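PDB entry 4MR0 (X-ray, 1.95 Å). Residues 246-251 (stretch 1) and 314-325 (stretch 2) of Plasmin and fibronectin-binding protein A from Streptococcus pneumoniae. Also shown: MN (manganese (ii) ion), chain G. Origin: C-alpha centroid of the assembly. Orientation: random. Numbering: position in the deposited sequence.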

# COMPACT_ATOMS: atom_id res chain seq x y z
N PHE A 246 -10.78 6.90 -5.54
CA PHE A 246 -11.41 7.31 -4.29
C PHE A 246 -10.54 8.17 -3.38
O PHE A 246 -9.35 7.92 -3.22
N ALA A 247 -11.16 9.19 -2.79
CA ALA A 247 -10.50 10.05 -1.82
C ALA A 247 -11.46 9.98 -0.63
O ALA A 247 -12.48 10.67 -0.58
N ILE A 248 -11.13 9.10 0.31
CA ILE A 248 -11.94 8.87 1.50
C ILE A 248 -11.33 9.60 2.69
O ILE A 248 -10.27 9.22 3.19
N GLY A 249 -11.99 10.66 3.14
CA GLY A 249 -11.46 11.42 4.26
C GLY A 249 -12.47 11.68 5.35
O GLY A 249 -13.63 11.99 5.07
N ASN A 250 -12.02 11.57 6.60
CA ASN A 250 -12.88 11.80 7.76
C ASN A 250 -14.15 10.96 7.66
O ASN A 250 -15.23 11.38 8.07
N SER A 251 -14.01 9.74 7.13
CA SER A 251 -15.17 8.87 6.98
C SER A 251 -15.18 7.70 7.97
O SER A 251 -14.18 7.41 8.63
N GLY A 314 -0.94 15.55 2.90
CA GLY A 314 -1.27 14.26 2.31
C GLY A 314 -2.69 14.17 1.76
O GLY A 314 -3.01 13.24 1.02
N PHE A 315 -3.55 15.12 2.10
CA PHE A 315 -4.93 15.09 1.64
C PHE A 315 -5.34 16.53 1.32
O PHE A 315 -6.12 17.15 2.04
N PRO A 316 -4.80 17.08 0.21
CA PRO A 316 -5.05 18.45 -0.25
C PRO A 316 -6.46 18.76 -0.74
O PRO A 316 -6.72 19.88 -1.20
N TYR A 317 -7.37 17.81 -0.62
CA TYR A 317 -8.75 17.98 -1.08
C TYR A 317 -9.65 18.68 -0.07
O TYR A 317 -10.76 19.07 -0.40
N ALA A 318 -9.16 18.82 1.16
CA ALA A 318 -9.93 19.46 2.21
C ALA A 318 -9.03 20.30 3.12
O ALA A 318 -7.80 20.28 2.99
N LEU A 319 -9.65 21.03 4.04
CA LEU A 319 -8.93 21.88 4.97
C LEU A 319 -8.47 21.16 6.24
O LEU A 319 -7.61 21.67 6.96
N ASN A 320 -9.05 19.99 6.52
CA ASN A 320 -8.69 19.23 7.72
C ASN A 320 -7.18 19.11 7.82
O ASN A 320 -6.53 18.60 6.92
N ASP A 321 -6.62 19.58 8.94
CA ASP A 321 -5.17 19.55 9.09
C ASP A 321 -4.68 19.20 10.50
O ASP A 321 -3.58 19.61 10.88
N ASP A 322 -5.46 18.45 11.28
CA ASP A 322 -4.99 18.12 12.62
C ASP A 322 -4.38 16.72 12.78
O ASP A 322 -4.18 16.26 13.90
N GLY A 323 -4.08 16.07 11.66
CA GLY A 323 -3.46 14.75 11.71
C GLY A 323 -4.28 13.58 12.24
O GLY A 323 -3.70 12.62 12.76
N LYS A 324 -5.60 13.63 12.09
CA LYS A 324 -6.47 12.55 12.53
C LYS A 324 -6.01 11.23 11.89
O LYS A 324 -5.77 11.17 10.69
N LYS A 325 -5.89 10.18 12.69
CA LYS A 325 -5.43 8.91 12.15
C LYS A 325 -6.53 8.12 11.45
O LYS A 325 -7.72 8.43 11.60

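Packing of strand 246-249 and the residues that follow it against the irregular loop 314-325 of the same chain. The contact is small, burying 270 Å² summed over both sides, and no direct hydrogen bond crosses it; apolar packing, one water and a few looser approaches make up the interface. Phe246 (chi1 m) stays out of reach of the loop. Ala247 points toward the loop and meets two aromatic rings: its CB lies 3.9 Å from Phe315 CZ and 4.2 Å from Tyr317 CD2. Phe315 (chi1 t, chi2 76°) and Tyr317 (chi1 m, -39°) belong to the type I turn Phe315-Ala318, and both point toward the strand. The backbone C of Ala247 sits at the edge of the Phe315 ring, near its plane. Ile248 (chi1 m, chi2 t) points away, as alternation along a strand predicts, and approaches the loop through its backbone, with C 3.9 Å from Phe315 CZ. Gly249 leaves room for the same ring: its N is 3.8 Å from Phe315 CZ, and an ideally placed CB would fall 2.6 Å from Phe315 CE2, a clash. Asn250 (chi1 t), with positive phi, turns toward the loop between Asn320 (chi1 m) and Lys324; both Asn amides are probably turned over in the model, so no claim is made about which of their atoms face each other. Lys324 extends with chi1 to chi3 all t before chi4 turns to m. Ser251 (chi1 t) points its CB away, yet its backbone joins the loop through water 1, whose O is 3.0 Å from Ser251 O, to which it can donate, and 2.6 Å from Lys324 NZ, from which it accepts. Away from the strand, Gly314 O binds the manganese ion MN at 2.2 Å, with four further ligand atoms elsewhere in the structure.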

# COMPACT_ATOMS: atom_id res chain seq x y z
CB PHE A 246 -11.81 6.06 -3.48
CG PHE A 246 -12.97 5.30 -4.05
CD1 PHE A 246 -14.28 5.66 -3.75
CD2 PHE A 246 -12.75 4.18 -4.86
CE1 PHE A 246 -15.36 4.93 -4.25
CE2 PHE A 246 -13.83 3.44 -5.35
CZ PHE A 246 -15.13 3.81 -5.05
CB ALA A 247 -10.39 11.48 -2.33
CB ILE A 248 -12.01 7.36 1.80
CG1 ILE A 248 -12.59 6.62 0.58
CG2 ILE A 248 -12.86 7.09 3.03
CD1 ILE A 248 -12.41 5.13 0.62
CB ASN A 250 -13.26 13.29 7.84
CG ASN A 250 -13.61 13.73 9.27
OD1 ASN A 250 -14.17 14.82 9.48
ND2 ASN A 250 -13.28 12.90 10.24
CB SER A 251 -15.22 8.34 5.54
OG SER A 251 -16.55 8.06 5.15
CB PHE A 315 -5.83 14.50 2.75
CG PHE A 315 -7.10 13.88 2.25
CD1 PHE A 315 -7.09 12.62 1.63
CD2 PHE A 315 -8.31 14.55 2.37
CE1 PHE A 315 -8.27 12.05 1.15
CE2 PHE A 315 -9.49 14.00 1.90
CZ PHE A 315 -9.47 12.74 1.28
CB PRO A 316 -4.00 18.63 -1.34
CG PRO A 316 -3.92 17.26 -1.94
CD PRO A 316 -3.92 16.36 -0.73
CB TYR A 317 -9.33 16.62 -1.44
CG TYR A 317 -8.31 15.75 -2.13
CD1 TYR A 317 -7.80 16.10 -3.38
CD2 TYR A 317 -7.77 14.63 -1.48
CE1 TYR A 317 -6.78 15.37 -3.97
CE2 TYR A 317 -6.74 13.89 -2.06
CZ TYR A 317 -6.25 14.27 -3.31
OH TYR A 317 -5.22 13.57 -3.88
CB ALA A 318 -10.66 18.40 3.03
CB LEU A 319 -9.79 23.08 5.38
CG LEU A 319 -10.04 24.15 4.32
CD1 LEU A 319 -10.93 25.22 4.91
CD2 LEU A 319 -8.71 24.75 3.84
CB ASN A 320 -9.32 17.83 7.67
CG ASN A 320 -10.83 17.88 7.55
OD1 ASN A 320 -11.55 17.27 8.35
ND2 ASN A 320 -11.32 18.60 6.55
CB ASP A 321 -4.63 20.92 8.65
CG ASP A 321 -3.17 20.88 8.25
OD1 ASP A 321 -2.73 19.89 7.62
OD2 ASP A 321 -2.46 21.87 8.54
CB ASP A 322 -6.09 18.33 13.67
CG ASP A 322 -7.39 17.66 13.32
OD1 ASP A 322 -7.36 16.51 12.82
OD2 ASP A 322 -8.45 18.27 13.56
CB LYS A 324 -7.91 12.86 12.13
CG LYS A 324 -8.96 11.92 12.68
CD LYS A 324 -10.34 12.35 12.22
CE LYS A 324 -11.42 11.46 12.82
NZ LYS A 324 -11.22 10.04 12.42
CB LYS A 325 -4.87 8.03 13.27
CG LYS A 325 -5.93 7.45 14.21
CD LYS A 325 -5.28 6.46 15.18
CE LYS A 325 -6.27 5.91 16.20
NZ LYS A 325 -5.59 4.96 17.14
MN MN G . -2.65 11.22 0.30
O HOH W 1 -13.07 8.87 10.96